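Local coordinates for protein minor fimbrium subunit Mfa5 (Porphyromonas gingivalis ATCC 33277, PDB 6TO1) that serves as an accessory subunit of the minor fimbriae, pili that mediate biofilm formation and adhesion to host cells and other oral bacteria, at residues I533-Y537 and Y594-N600; M103-N107 and R470-L475; D494-T500 and R523-L528. Residue numbers count along the deposited sequence, not the author numbering.

Contact 1. Residues I533-Y537 and Y594-N600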
loop_
_atom_site.group_PDB
_atom_site.type_symbol
_atom_site.label_atom_id
_atom_site.label_comp_id
_atom_site.label_asym_id
_atom_site.label_seq_id
_atom_site.Cartn_x
_atom_site.Cartn_y
_atom_site.Cartn_z
ATOM N N ILE A 533 -50.745 -6.252 5.362
ATOM C CA ILE A 533 -52.052 -6.276 4.723
ATOM C C ILE A 533 -52.841 -5.112 5.286
ATOM O O ILE A 533 -53.078 -5.045 6.498
ATOM C CB ILE A 533 -52.780 -7.616 4.928
ATOM C CG1 ILE A 533 -52.061 -8.681 4.105
ATOM C CG2 ILE A 533 -54.261 -7.516 4.511
ATOM C CD1 ILE A 533 -52.486 -10.131 4.349
ATOM N N LYS A 534 -53.162 -4.157 4.427
ATOM C CA LYS A 534 -53.925 -2.992 4.804
ATOM C C LYS A 534 -55.398 -3.285 4.521
ATOM O O LYS A 534 -55.727 -3.906 3.506
ATOM C CB LYS A 534 -53.480 -1.778 4.009
ATOM C CG LYS A 534 -52.024 -1.414 4.233
ATOM C CD LYS A 534 -51.705 -0.084 3.593
ATOM C CE LYS A 534 -50.738 -0.227 2.421
ATOM N NZ LYS A 534 -50.227 1.125 1.992
ATOM N N ARG A 535 -56.262 -2.859 5.437
ATOM C CA ARG A 535 -57.712 -2.947 5.271
ATOM C C ARG A 535 -58.262 -1.539 5.104
ATOM O O ARG A 535 -57.981 -0.655 5.921
ATOM C CB ARG A 535 -58.331 -3.648 6.480
ATOM C CG ARG A 535 -57.846 -5.082 6.618
ATOM C CD ARG A 535 -58.595 -5.828 7.734
ATOM N NE ARG A 535 -58.108 -5.421 9.049
ATOM C CZ ARG A 535 -58.311 -6.102 10.169
ATOM N NH1 ARG A 535 -59.031 -7.220 10.155
ATOM N NH2 ARG A 535 -57.788 -5.668 11.304
ATOM N N HIS A 536 -58.998 -1.320 4.018
ATOM C CA HIS A 536 -59.597 -0.031 3.719
ATOM C C HIS A 536 -61.117 -0.167 3.787
ATOM O O HIS A 536 -61.663 -1.234 3.500
ATOM C CB HIS A 536 -59.216 0.464 2.330
ATOM C CG HIS A 536 -57.746 0.426 2.048
ATOM N ND1 HIS A 536 -56.929 1.526 2.220
ATOM C CD2 HIS A 536 -56.953 -0.572 1.588
ATOM C CE1 HIS A 536 -55.689 1.206 1.875
ATOM N NE2 HIS A 536 -55.673 -0.066 1.503
ATOM N N TYR A 537 -61.779 0.920 4.161
ATOM C CA TYR A 537 -63.222 0.939 4.427
ATOM C C TYR A 537 -63.830 2.081 3.623
ATOM O O TYR A 537 -63.713 3.253 3.996
ATOM C CB TYR A 537 -63.468 1.089 5.922
ATOM C CG TYR A 537 -62.758 0.024 6.731
ATOM C CD1 TYR A 537 -63.352 -1.198 6.964
ATOM C CD2 TYR A 537 -61.436 0.216 7.200
ATOM C CE1 TYR A 537 -62.719 -2.178 7.645
ATOM C CE2 TYR A 537 -60.796 -0.768 7.918
ATOM C CZ TYR A 537 -61.440 -1.967 8.138
ATOM O OH TYR A 537 -60.851 -3.001 8.827
ATOM N N TYR A 594 -54.057 -14.932 2.930
ATOM C CA TYR A 594 -54.624 -14.861 4.263
ATOM C C TYR A 594 -56.107 -14.529 4.158
ATOM O O TYR A 594 -56.536 -13.859 3.211
ATOM C CB TYR A 594 -53.911 -13.825 5.098
ATOM C CG TYR A 594 -52.492 -14.224 5.376
ATOM C CD1 TYR A 594 -52.173 -14.936 6.520
ATOM C CD2 TYR A 594 -51.476 -13.914 4.483
ATOM C CE1 TYR A 594 -50.890 -15.318 6.788
ATOM C CE2 TYR A 594 -50.175 -14.299 4.747
ATOM C CZ TYR A 594 -49.893 -14.995 5.899
ATOM O OH TYR A 594 -48.614 -15.397 6.178
ATOM N N SER A 595 -56.872 -14.993 5.154
ATOM C CA SER A 595 -58.321 -14.780 5.220
ATOM C C SER A 595 -58.581 -13.534 6.053
ATOM O O SER A 595 -58.408 -13.534 7.280
ATOM C CB SER A 595 -59.017 -16.015 5.796
ATOM O OG SER A 595 -60.414 -15.792 5.923
ATOM N N VAL A 596 -58.949 -12.449 5.387
ATOM C CA VAL A 596 -58.930 -11.128 6.003
ATOM C C VAL A 596 -60.368 -10.661 6.201
ATOM O O VAL A 596 -61.094 -10.493 5.212
ATOM C CB VAL A 596 -58.145 -10.113 5.160
ATOM C CG1 VAL A 596 -58.162 -8.784 5.829
ATOM C CG2 VAL A 596 -56.729 -10.646 4.974
ATOM N N PRO A 597 -60.798 -10.406 7.435
ATOM C CA PRO A 597 -62.131 -9.849 7.649
ATOM C C PRO A 597 -62.050 -8.361 7.924
ATOM O O PRO A 597 -61.020 -7.854 8.390
ATOM C CB PRO A 597 -62.612 -10.618 8.889
ATOM C CG PRO A 597 -61.352 -10.634 9.748
ATOM C CD PRO A 597 -60.154 -10.689 8.736
ATOM N N PRO A 598 -63.129 -7.618 7.685
ATOM C CA PRO A 598 -63.166 -6.229 8.157
ATOM C C PRO A 598 -63.220 -6.191 9.683
ATOM O O PRO A 598 -63.718 -7.113 10.335
ATOM C CB PRO A 598 -64.452 -5.670 7.532
ATOM C CG PRO A 598 -65.342 -6.873 7.392
ATOM C CD PRO A 598 -64.437 -8.085 7.165
ATOM N N THR A 599 -62.681 -5.125 10.262
ATOM C CA THR A 599 -62.771 -4.997 11.713
ATOM C C THR A 599 -64.219 -4.853 12.164
ATOM O O THR A 599 -64.566 -5.276 13.268
ATOM C CB THR A 599 -61.947 -3.820 12.215
ATOM O OG1 THR A 599 -62.334 -2.615 11.556
ATOM C CG2 THR A 599 -60.496 -4.094 11.938
ATOM N N ASN A 600 -65.073 -4.267 11.338
ATOM C CA ASN A 600 -66.481 -4.161 11.698
ATOM C C ASN A 600 -67.326 -4.200 10.440
ATOM O O ASN A 600 -66.864 -3.866 9.356
ATOM C CB ASN A 600 -66.801 -2.883 12.467
ATOM C CG ASN A 600 -66.079 -1.688 11.934
ATOM O OD1 ASN A 600 -64.963 -1.792 11.427
ATOM N ND2 ASN A 600 -66.695 -0.534 12.056
#

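Contact 2. Residues M103-N107 and R470-L475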
loop_
_atom_site.group_PDB
_atom_site.type_symbol
_atom_site.label_atom_id
_atom_site.label_comp_id
_atom_site.label_asym_id
_atom_site.label_seq_id
_atom_site.Cartn_x
_atom_site.Cartn_y
_atom_site.Cartn_z
ATOM N N MET A 103 -34.129 -7.185 15.795
ATOM C CA MET A 103 -34.617 -6.623 14.546
ATOM C C MET A 103 -34.860 -5.127 14.687
ATOM O O MET A 103 -35.050 -4.602 15.781
ATOM C CB MET A 103 -35.873 -7.365 14.126
ATOM C CG MET A 103 -35.522 -8.782 13.748
ATOM S SD MET A 103 -36.699 -9.459 12.632
ATOM C CE MET A 103 -37.457 -10.661 13.724
ATOM N N ASP A 104 -34.820 -4.428 13.554
ATOM C CA ASP A 104 -35.075 -3.003 13.576
ATOM C C ASP A 104 -36.541 -2.781 13.956
ATOM O O ASP A 104 -37.431 -3.394 13.349
ATOM C CB ASP A 104 -34.779 -2.353 12.230
ATOM C CG ASP A 104 -34.857 -0.834 12.285
ATOM O OD1 ASP A 104 -33.824 -0.145 12.106
ATOM O OD2 ASP A 104 -35.970 -0.301 12.497
ATOM N N PRO A 105 -36.826 -1.933 14.936
ATOM C CA PRO A 105 -38.216 -1.797 15.409
ATOM C C PRO A 105 -39.105 -0.988 14.475
ATOM O O PRO A 105 -40.311 -1.240 14.393
ATOM C CB PRO A 105 -38.057 -1.091 16.763
ATOM C CG PRO A 105 -36.840 -0.222 16.574
ATOM C CD PRO A 105 -35.913 -0.990 15.616
ATOM N N GLU A 106 -38.517 -0.027 13.756
ATOM C CA GLU A 106 -39.303 0.787 12.834
ATOM C C GLU A 106 -39.771 -0.017 11.626
ATOM O O GLU A 106 -40.894 0.166 11.147
ATOM C CB GLU A 106 -38.485 1.986 12.385
ATOM C CG GLU A 106 -38.359 3.058 13.450
ATOM C CD GLU A 106 -37.567 4.250 12.973
ATOM O OE1 GLU A 106 -36.366 4.343 13.309
ATOM O OE2 GLU A 106 -38.147 5.092 12.256
ATOM N N ASN A 107 -38.915 -0.887 11.100
ATOM C CA ASN A 107 -39.230 -1.664 9.906
ATOM C C ASN A 107 -38.301 -2.860 9.907
ATOM O O ASN A 107 -37.086 -2.695 9.728
ATOM C CB ASN A 107 -39.078 -0.823 8.641
ATOM C CG ASN A 107 -39.423 -1.598 7.372
ATOM O OD1 ASN A 107 -39.488 -2.840 7.357
ATOM N ND2 ASN A 107 -39.643 -0.858 6.286
ATOM N N ARG A 470 -27.744 1.961 6.980
ATOM C CA ARG A 470 -28.914 1.094 7.030
ATOM C C ARG A 470 -29.900 1.458 5.927
ATOM O O ARG A 470 -30.143 2.642 5.659
ATOM C CB ARG A 470 -29.610 1.188 8.388
ATOM C CG ARG A 470 -30.746 0.196 8.565
ATOM C CD ARG A 470 -31.115 -0.031 10.037
ATOM N NE ARG A 470 -30.046 -0.728 10.741
ATOM C CZ ARG A 470 -30.138 -1.193 11.981
ATOM N NH1 ARG A 470 -31.270 -1.053 12.671
ATOM N NH2 ARG A 470 -29.106 -1.819 12.520
ATOM N N ILE A 471 -30.430 0.433 5.273
ATOM C CA ILE A 471 -31.486 0.602 4.282
ATOM C C ILE A 471 -32.753 -0.082 4.786
ATOM O O ILE A 471 -32.708 -1.105 5.475
ATOM C CB ILE A 471 -31.149 0.059 2.873
ATOM C CG1 ILE A 471 -30.837 -1.425 2.908
ATOM C CG2 ILE A 471 -30.016 0.851 2.243
ATOM C CD1 ILE A 471 -30.579 -2.024 1.527
ATOM N N TYR A 472 -33.887 0.470 4.377
ATOM C CA TYR A 472 -35.177 -0.156 4.589
ATOM C C TYR A 472 -35.821 -0.455 3.244
ATOM O O TYR A 472 -35.693 0.326 2.295
ATOM C CB TYR A 472 -36.135 0.763 5.355
ATOM C CG TYR A 472 -35.769 1.059 6.774
ATOM C CD1 TYR A 472 -35.596 0.044 7.693
ATOM C CD2 TYR A 472 -35.614 2.369 7.200
ATOM C CE1 TYR A 472 -35.274 0.330 9.013
ATOM C CE2 TYR A 472 -35.282 2.660 8.521
ATOM C CZ TYR A 472 -35.121 1.633 9.416
ATOM O OH TYR A 472 -34.793 1.892 10.729
ATOM N N ALA A 473 -36.571 -1.548 3.184
ATOM C CA ALA A 473 -37.452 -1.784 2.037
ATOM C C ALA A 473 -38.682 -0.873 2.105
ATOM O O ALA A 473 -39.282 -0.704 3.170
ATOM C CB ALA A 473 -37.899 -3.238 1.991
ATOM N N ASP A 474 -39.037 -0.274 0.962
ATOM C CA ASP A 474 -40.234 0.565 0.788
ATOM C C ASP A 474 -41.317 -0.340 0.200
ATOM O O ASP A 474 -41.351 -0.599 -1.011
ATOM C CB ASP A 474 -39.897 1.753 -0.106
ATOM C CG ASP A 474 -41.076 2.645 -0.402
ATOM O OD1 ASP A 474 -42.230 2.270 -0.129
ATOM O OD2 ASP A 474 -40.824 3.736 -0.935
ATOM N N LEU A 475 -42.167 -0.887 1.075
ATOM C CA LEU A 475 -43.080 -1.946 0.648
ATOM C C LEU A 475 -44.047 -1.464 -0.429
ATOM O O LEU A 475 -44.369 -2.209 -1.363
ATOM C CB LEU A 475 -43.861 -2.478 1.856
ATOM C CG LEU A 475 -43.166 -3.605 2.620
ATOM C CD1 LEU A 475 -41.886 -3.097 3.287
ATOM C CD2 LEU A 475 -44.070 -4.260 3.670
#

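Contact 3. Residues D494-T500 and R523-L528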
loop_
_atom_site.group_PDB
_atom_site.type_symbol
_atom_site.label_atom_id
_atom_site.label_comp_id
_atom_site.label_asym_id
_atom_site.label_seq_id
_atom_site.Cartn_x
_atom_site.Cartn_y
_atom_site.Cartn_z
ATOM N N ASP A 494 -29.538 -13.062 0.025
ATOM C CA ASP A 494 -30.608 -13.871 -0.572
ATOM C C ASP A 494 -30.374 -13.975 -2.066
ATOM O O ASP A 494 -30.672 -13.037 -2.808
ATOM C CB ASP A 494 -31.980 -13.264 -0.261
ATOM C CG ASP A 494 -32.197 -13.106 1.211
ATOM O OD1 ASP A 494 -32.506 -11.979 1.670
ATOM O OD2 ASP A 494 -32.013 -14.107 1.930
ATOM N N LEU A 495 -29.848 -15.117 -2.513
ATOM C CA LEU A 495 -29.652 -15.313 -3.939
ATOM C C LEU A 495 -30.954 -15.106 -4.700
ATOM O O LEU A 495 -32.013 -15.573 -4.286
ATOM C CB LEU A 495 -29.130 -16.720 -4.210
ATOM C CG LEU A 495 -27.848 -17.075 -3.465
ATOM C CD1 LEU A 495 -27.486 -18.527 -3.724
ATOM C CD2 LEU A 495 -26.736 -16.147 -3.912
ATOM N N GLY A 496 -30.865 -14.425 -5.838
ATOM C CA GLY A 496 -32.032 -14.138 -6.645
ATOM C C GLY A 496 -32.902 -12.992 -6.164
ATOM O O GLY A 496 -33.972 -12.767 -6.734
ATOM N N GLY A 497 -32.484 -12.261 -5.144
ATOM C CA GLY A 497 -33.284 -11.187 -4.597
ATOM C C GLY A 497 -33.150 -9.902 -5.382
ATOM O O GLY A 497 -32.608 -9.847 -6.495
ATOM N N PHE A 498 -33.675 -8.846 -4.777
ATOM C CA PHE A 498 -33.579 -7.507 -5.316
ATOM C C PHE A 498 -32.192 -6.956 -5.044
ATOM O O PHE A 498 -31.648 -7.175 -3.958
ATOM C CB PHE A 498 -34.586 -6.596 -4.640
ATOM C CG PHE A 498 -36.029 -6.935 -4.941
ATOM C CD1 PHE A 498 -36.435 -7.160 -6.236
ATOM C CD2 PHE A 498 -36.971 -6.957 -3.921
ATOM C CE1 PHE A 498 -37.742 -7.444 -6.526
ATOM C CE2 PHE A 498 -38.303 -7.227 -4.194
ATOM C CZ PHE A 498 -38.688 -7.480 -5.504
ATOM N N ASP A 499 -31.670 -6.182 -5.992
ATOM C CA ASP A 499 -30.458 -5.407 -5.734
ATOM C C ASP A 499 -30.674 -4.423 -4.585
ATOM O O ASP A 499 -31.692 -3.729 -4.536
ATOM C CB ASP A 499 -30.070 -4.589 -6.956
ATOM C CG ASP A 499 -29.252 -5.378 -7.971
ATOM O OD1 ASP A 499 -28.219 -5.967 -7.595
ATOM O OD2 ASP A 499 -29.652 -5.373 -9.146
ATOM N N THR A 500 -29.669 -4.293 -3.713
ATOM C CA THR A 500 -29.618 -3.133 -2.828
ATOM C C THR A 500 -28.972 -1.932 -3.510
ATOM O O THR A 500 -29.279 -0.777 -3.174
ATOM C CB THR A 500 -28.853 -3.448 -1.546
ATOM O OG1 THR A 500 -27.505 -3.798 -1.870
ATOM C CG2 THR A 500 -29.466 -4.611 -0.787
ATOM N N ARG A 523 -22.474 -6.881 -5.683
ATOM C CA ARG A 523 -23.872 -6.446 -5.667
ATOM C C ARG A 523 -24.687 -7.291 -4.698
ATOM O O ARG A 523 -25.095 -8.412 -5.048
ATOM C CB ARG A 523 -24.454 -6.545 -7.079
ATOM C CG ARG A 523 -23.836 -5.572 -8.098
ATOM C CD ARG A 523 -24.675 -4.315 -8.257
ATOM N NE ARG A 523 -25.944 -4.590 -8.948
ATOM C CZ ARG A 523 -26.070 -4.692 -10.267
ATOM N NH1 ARG A 523 -25.015 -4.528 -11.048
ATOM N NH2 ARG A 523 -27.247 -4.962 -10.810
ATOM N N PRO A 524 -24.968 -6.793 -3.490
ATOM C CA PRO A 524 -25.823 -7.544 -2.567
ATOM C C PRO A 524 -27.244 -7.702 -3.097
ATOM O O PRO A 524 -27.784 -6.833 -3.797
ATOM C CB PRO A 524 -25.800 -6.694 -1.285
ATOM C CG PRO A 524 -24.591 -5.793 -1.416
ATOM C CD PRO A 524 -24.507 -5.523 -2.896
ATOM N N THR A 525 -27.864 -8.813 -2.732
ATOM C CA THR A 525 -29.244 -9.062 -3.131
ATOM C C THR A 525 -30.032 -9.524 -1.919
ATOM O O THR A 525 -29.522 -10.295 -1.108
ATOM C CB THR A 525 -29.344 -10.118 -4.243
ATOM O OG1 THR A 525 -28.787 -11.363 -3.807
ATOM C CG2 THR A 525 -28.627 -9.671 -5.485
ATOM N N VAL A 526 -31.294 -9.078 -1.814
ATOM C CA VAL A 526 -32.070 -9.309 -0.607
ATOM C C VAL A 526 -33.513 -9.629 -0.988
ATOM O O VAL A 526 -34.037 -9.151 -2.003
ATOM C CB VAL A 526 -32.051 -8.113 0.377
ATOM C CG1 VAL A 526 -30.625 -7.782 0.816
ATOM C CG2 VAL A 526 -32.691 -6.911 -0.222
ATOM N N LYS A 527 -34.139 -10.449 -0.155
ATOM C CA LYS A 527 -35.588 -10.684 -0.190
ATOM C C LYS A 527 -36.214 -10.195 1.111
ATOM O O LYS A 527 -35.660 -10.395 2.199
ATOM C CB LYS A 527 -35.884 -12.171 -0.412
ATOM C CG LYS A 527 -35.385 -12.693 -1.747
ATOM C CD LYS A 527 -35.512 -14.222 -1.884
ATOM C CE LYS A 527 -34.866 -14.681 -3.193
ATOM N NZ LYS A 527 -34.856 -16.148 -3.368
ATOM N N LEU A 528 -37.360 -9.528 0.987
ATOM C CA LEU A 528 -38.058 -9.014 2.156
ATOM C C LEU A 528 -38.467 -10.164 3.075
ATOM O O LEU A 528 -38.792 -11.263 2.622
ATOM C CB LEU A 528 -39.302 -8.230 1.724
ATOM C CG LEU A 528 -39.097 -6.754 1.439
ATOM C CD1 LEU A 528 -38.113 -6.622 0.292
ATOM C CD2 LEU A 528 -40.410 -6.130 1.064
HETATM O O HOH W 1 -26.868 -4.774 -5.287
#

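Contact 1. Residues I533-Y537 and Y594-N600
Tyr594 opens the contact from 594-600: its ring meets the end of Ile533, with CD2 of Tyr594 3.9 Å from CD1 of Ile533. Two residues on, Val596 also points at the facing strand and fills the space between Ile533 and Arg535; its CG2 lies 4.0 Å from Ile533 CG2, and its CG1 3.5 Å from Arg535 CD. The alternating side chains of both strands thus send every second residue into the interface. Beyond Val596 the strand gives way to loop, and hydrogen bonds join the apolar contacts. The carbonyl of Pro597 accepts a hydrogen bond from the Arg535 guanidinium, with NH1 of Arg535 2.7 Å from O of Pro597, while Asp567 pairs with NE of the same arginine in a salt bridge. Pro598 sets its CB against the edge of the Tyr537 ring, 3.9 Å from Tyr537 CE1. Thr599 then places its methyl CG2 over one face of the guanidinium, and its backbone N donates to Tyr537 OH at 3.1 Å. That hydroxyl also hydrogen-bonds Asp567. Finally, Asn600 OD1 accepts a bond from Thr599 OG1 at 2.8 Å. No backbone pairing joins the two strand segments: their axes run 10.1 Å apart at 23°, with Ile626 adding to the apolar layer between them, the geometry of face-to-face sheet packing in a beta-sandwich.

Contact 2. Residues M103-N107 and R470-L475
Tyr472, whose ring slots in beside the loop 103-107, has its hydroxyl held by Asp104: Tyr472 OH donates to Asp104 OD1 at 2.6 Å and also hydrogen-bonds Lys424, the salt-bridge partner of Glu106. The same OD1 of Asp104 receives NH1 of Arg470 at 2.8 Å in a salt bridge, so one carboxylate oxygen gathers two donors from alternate residues of a single strand; Asp112 engages Arg470 NE. The other oxygen, OD2 of Asp104, turns back to the loop, weakly accepting Glu106 N at 2.9 Å and Asn107 N at 3.3 Å, the pattern of an Asx turn. This loop links strands 90-98 and 110-119 of an antiparallel sheet in which 463-473 pairs with 110-119, so the contact folds a hairpin connection onto a neighbouring strand. Asn107 lies along the tyrosine, with its CB 3.7 Å from Tyr472 CD1. Its ND2 makes a weak hydrogen bond to Ala473 O at 3.1 Å, while Asn107 OD1 accepts from the backbone N of Asn109.

Contact 3. Residues D494-T500 and R523-L528
Asp494 meets 523-528 through backbone and carboxylate alike. Its N donates to Thr525 O at 3.0 Å, and its OD1 accepts Lys527 N at 2.9 Å in a nearly straight bond. The carbonyl oxygen of Asp494 serves two donors: Thr525 OG1 at 2.7 Å and, closing a type II turn, Gly497 N at 3.1 Å. Gly496 takes the positive phi of that turn, and Leu495 O receives a weak bond from Lys527 NZ at 3.0 Å. Gly497 then passes so near the partner that a CB would clash with Val526 O; its CA lies 3.4 Å from that oxygen in a CA-H...O contact. Past the turn, the segments form a short antiparallel ribbon at the base of the hairpin of strands 501-510 and 517-520. Phe498 and Val526 are its hydrogen-bonded pair, with Phe498 N to Val526 O at 2.8 Å and Val526 N to Phe498 O at 2.9 Å. Asp499 and Thr525 are the adjacent non-hydrogen-bonded pair. The Asp499 carboxylate is bidentate towards Arg523, OD1 taking NE and OD2 taking NH2, each of these Asp499-Arg523 distances being 3.0 Å; Asn486 also donates to OD1. Pro524 O accepts Thr500 N at 3.2 Å and lies 2.7 Å from a water oxygen that is itself 2.9 Å from Asp499 OD1. On the apolar side, Thr500 CG2 rests 3.7 Å from Val526 CG1, and the Phe498 ring, its edge towards Leu528, packs edge-to-face with Trp630.

In the fold
From the N terminus the chain first lays down strands 90-98 and 110-119, then runs through the mixed sheet containing strands 126-133 and 385-387, in the region with the von Willebrand factor type A fold, and on through strands 408-417 to 451-455, before returning along strand 463-473. Contact 2 closes this very long loop, its segments 363 residues apart. Contact 3 closes a far shorter one around the hairpin 501-510/517-520, and contact 1 a third, joining facing strands of the last modelled domain. The three follow in series, without nesting or crossing. Contacts 2 and 3 touch, through Ile471 on Thr500 and through Leu528 on Ala473 and Leu475. Contact 1 stands apart, although strand 530-539 directly follows 525-526.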